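Local coordinates for Poly(A) RNA polymerase protein 2 (Saccharomyces cerevisiae, PDB 3NYB) that probably adds poly(A) tails to RNA as the catalytic polymerase subunit of TRAMP, an RNA surveillance complex it forms with the zinc-knuckle protein Air2p and Mtr4p, at residues F221-K227 against F289-F293. The protein carries 1 engineered substitution. Sequence-based numbering, arbitrary orientation.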
ATOM      1  N   PHE A 221       7.221   3.410  -8.236  1.00 41.23           N
ATOM      2  CA  PHE A 221       5.840   3.117  -7.897  1.00 43.53           C
ATOM      3  C   PHE A 221       5.014   4.403  -7.891  1.00 46.49           C
ATOM      4  O   PHE A 221       3.912   4.444  -8.427  1.00 38.44           O
ATOM      5  CB  PHE A 221       5.740   2.411  -6.542  1.00 39.08           C
ATOM      6  CG  PHE A 221       4.340   2.365  -5.983  1.00 36.86           C
ATOM      7  CD1 PHE A 221       3.533   1.266  -6.189  1.00 32.41           C
ATOM      8  CD2 PHE A 221       3.837   3.422  -5.243  1.00 41.57           C
ATOM      9  CE1 PHE A 221       2.245   1.216  -5.671  1.00 36.24           C
ATOM     10  CE2 PHE A 221       2.554   3.377  -4.725  1.00 41.24           C
ATOM     11  CZ  PHE A 221       1.758   2.275  -4.940  1.00 34.80           C
ATOM     12  N   PHE A 222       5.541   5.450  -7.268  1.00 39.57           N
ATOM     13  CA  PHE A 222       4.829   6.721  -7.221  1.00 47.00           C
ATOM     14  C   PHE A 222       4.779   7.375  -8.593  1.00 52.22           C
ATOM     15  O   PHE A 222       3.879   8.160  -8.892  1.00 58.57           O
ATOM     16  CB  PHE A 222       5.476   7.673  -6.215  1.00 54.11           C
ATOM     17  CG  PHE A 222       5.294   7.255  -4.785  1.00 48.68           C
ATOM     18  CD1 PHE A 222       4.030   6.997  -4.284  1.00 45.17           C
ATOM     19  CD2 PHE A 222       6.384   7.129  -3.943  1.00 40.76           C
ATOM     20  CE1 PHE A 222       3.857   6.614  -2.975  1.00 45.36           C
ATOM     21  CE2 PHE A 222       6.218   6.747  -2.640  1.00 42.64           C
ATOM     22  CZ  PHE A 222       4.953   6.489  -2.150  1.00 48.34           C
ATOM     23  N   GLU A 223       5.761   7.047  -9.423  1.00 50.39           N
ATOM     24  CA  GLU A 223       5.842   7.577 -10.772  1.00 47.02           C
ATOM     25  C   GLU A 223       4.773   6.947 -11.645  1.00 43.68           C
ATOM     26  O   GLU A 223       4.073   7.627 -12.390  1.00 44.67           O
ATOM     27  CB  GLU A 223       7.220   7.282 -11.354  1.00 54.90           C
ATOM     28  CG  GLU A 223       7.380   7.685 -12.796  1.00 58.05           C
ATOM     29  CD  GLU A 223       8.711   7.258 -13.359  1.00 55.53           C
ATOM     30  OE1 GLU A 223       9.451   8.133 -13.861  1.00 50.37           O
ATOM     31  OE2 GLU A 223       9.014   6.046 -13.286  1.00 59.85           O
ATOM     32  N   LEU A 224       4.649   5.631 -11.546  1.00 51.05           N
ATOM     33  CA  LEU A 224       3.648   4.920 -12.314  1.00 45.72           C
ATOM     34  C   LEU A 224       2.265   5.419 -11.949  1.00 43.20           C
ATOM     35  O   LEU A 224       1.530   5.917 -12.797  1.00 54.87           O
ATOM     36  CB  LEU A 224       3.758   3.415 -12.074  1.00 37.24           C
ATOM     37  CG  LEU A 224       2.873   2.545 -12.960  1.00 43.77           C
ATOM     38  CD1 LEU A 224       1.491   2.434 -12.388  1.00 50.80           C
ATOM     39  CD2 LEU A 224       2.811   3.110 -14.370  1.00 46.91           C
ATOM     40  N   TYR A 225       1.921   5.299 -10.673  1.00 47.19           N
ATOM     41  CA  TYR A 225       0.565   5.570 -10.208  1.00 43.66           C
ATOM     42  C   TYR A 225       0.308   7.040  -9.925  1.00 48.43           C
ATOM     43  O   TYR A 225      -0.806   7.426  -9.587  1.00 54.88           O
ATOM     44  CB  TYR A 225       0.249   4.737  -8.968  1.00 34.25           C
ATOM     45  CG  TYR A 225       0.236   3.252  -9.229  1.00 35.18           C
ATOM     46  CD1 TYR A 225      -0.667   2.695 -10.119  1.00 41.11           C
ATOM     47  CD2 TYR A 225       1.121   2.402  -8.583  1.00 37.61           C
ATOM     48  CE1 TYR A 225      -0.692   1.336 -10.358  1.00 33.13           C
ATOM     49  CE2 TYR A 225       1.104   1.040  -8.821  1.00 45.28           C
ATOM     50  CZ  TYR A 225       0.194   0.515  -9.710  1.00 45.35           C
ATOM     51  OH  TYR A 225       0.171  -0.836  -9.956  1.00 61.75           O
ATOM     52  N   GLY A 226       1.335   7.865 -10.069  1.00 60.77           N
ATOM     53  CA  GLY A 226       1.171   9.289  -9.839  1.00 63.71           C
ATOM     54  C   GLY A 226       1.145  10.111 -11.118  1.00 58.93           C
ATOM     55  O   GLY A 226       0.530  11.176 -11.160  1.00 57.36           O
ATOM     56  N   LYS A 227       1.797   9.617 -12.167  1.00 53.15           N
ATOM     57  CA  LYS A 227       2.017  10.422 -13.367  1.00 48.69           C
ATOM     58  C   LYS A 227       1.542   9.798 -14.674  1.00 58.32           C
ATOM     59  O   LYS A 227       1.234  10.519 -15.617  1.00 67.89           O
ATOM     60  CB  LYS A 227       3.495  10.787 -13.490  1.00 51.00           C
ATOM     61  CG  LYS A 227       3.972  11.770 -12.420  1.00 47.86           C
ATOM     62  CD  LYS A 227       5.492  11.824 -12.325  1.00 42.77           C
ATOM     63  CE  LYS A 227       6.135  12.420 -13.574  1.00 60.89           C
ATOM     64  NZ  LYS A 227       7.612  12.167 -13.614  1.00 57.19           N
ATOM     65  N   PHE A 289       0.507  10.826  -4.793  1.00 29.94           N
ATOM     66  CA  PHE A 289       1.618  10.003  -5.274  1.00 40.31           C
ATOM     67  C   PHE A 289       2.625  10.843  -6.053  1.00 42.68           C
ATOM     68  O   PHE A 289       3.833  10.700  -5.895  1.00 42.28           O
ATOM     69  CB  PHE A 289       1.132   8.857  -6.160  1.00 48.41           C
ATOM     70  CG  PHE A 289       0.407   7.778  -5.418  1.00 45.85           C
ATOM     71  CD1 PHE A 289       0.728   7.486  -4.104  1.00 48.46           C
ATOM     72  CD2 PHE A 289      -0.581   7.040  -6.040  1.00 37.87           C
ATOM     73  CE1 PHE A 289       0.061   6.492  -3.423  1.00 42.60           C
ATOM     74  CE2 PHE A 289      -1.246   6.043  -5.365  1.00 37.20           C
ATOM     75  CZ  PHE A 289      -0.923   5.767  -4.050  1.00 39.15           C
ATOM     76  N   ALA A 290       2.114  11.713  -6.912  1.00 46.00           N
ATOM     77  CA  ALA A 290       2.975  12.571  -7.692  1.00 38.12           C
ATOM     78  C   ALA A 290       3.778  13.448  -6.736  1.00 41.09           C
ATOM     79  O   ALA A 290       4.980  13.636  -6.911  1.00 43.77           O
ATOM     80  CB  ALA A 290       2.146  13.414  -8.623  1.00 39.40           C
ATOM     81  N   GLY A 291       3.102  13.981  -5.722  1.00 32.46           N
ATOM     82  CA  GLY A 291       3.771  14.720  -4.667  1.00 34.58           C
ATOM     83  C   GLY A 291       4.903  13.901  -4.069  1.00 39.26           C
ATOM     84  O   GLY A 291       6.007  14.402  -3.851  1.00 44.80           O
ATOM     85  N   ALA A 292       4.632  12.626  -3.820  1.00 30.56           N
ATOM     86  CA  ALA A 292       5.622  11.761  -3.205  1.00 38.50           C
ATOM     87  C   ALA A 292       6.825  11.593  -4.133  1.00 41.13           C
ATOM     88  O   ALA A 292       7.976  11.742  -3.720  1.00 45.52           O
ATOM     89  CB  ALA A 292       5.003  10.419  -2.850  1.00 29.77           C
ATOM     90  N   PHE A 293       6.549  11.287  -5.390  1.00 36.53           N
ATOM     91  CA  PHE A 293       7.583  11.247  -6.413  1.00 38.79           C
ATOM     92  C   PHE A 293       8.400  12.545  -6.431  1.00 40.34           C
ATOM     93  O   PHE A 293       9.626  12.510  -6.364  1.00 46.26           O
ATOM     94  CB  PHE A 293       6.936  11.011  -7.771  1.00 31.14           C
ATOM     95  CG  PHE A 293       7.892  11.059  -8.904  1.00 46.19           C
ATOM     96  CD1 PHE A 293       8.425   9.893  -9.421  1.00 55.04           C
ATOM     97  CD2 PHE A 293       8.264  12.270  -9.461  1.00 59.38           C
ATOM     98  CE1 PHE A 293       9.312   9.929 -10.472  1.00 60.83           C
ATOM     99  CE2 PHE A 293       9.153  12.316 -10.509  1.00 59.61           C
ATOM    100  CZ  PHE A 293       9.678  11.143 -11.018  1.00 66.29           C
TER
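F289 is a knob in the hole formed by F221, F222, Y225 and G226 on helix 214-228. The edge of F221 meets one face of F289, with planes at 75° and centroids 5.6 Å apart, an edge-to-face pair. F222 lies obliquely against the same ring, its CD1 and CE1 beside F289 CD1. Over the centre of one face of F222, A292 CB stands 3.6 Å from the ring centroid, which defines a CH-pi contact. With a leucine in place of F222, A292 CB would probably lose that flat seat and F289 part of its aromatic surroundings. This is helix-helix packing built on an aromatic cluster of F221, F222 and F289, joining helix 214-228, in the Cid1-family poly(A) polymerase region, to helix 282-304. The segment axes run roughly antiparallel, at 142°, and approach to 7.9 Å. Because G226 has no side chain, its CA comes within 3.7 Å of F289 CB. F170, from helix 160-173, extends the cluster by touching F222, F289 and A292. F293 has its CG anti to the backbone N (chi1 175°), which turns the ring toward E223 and K227. K227 CD covers one face, 4.1 Å from the ring centroid; E223 CB approaches obliquely at the CD1-CE1 side, 3.5 Å from F293 CD1. The E223 carboxylate continues outward to a salt bridge with R26 of the Air2 chain.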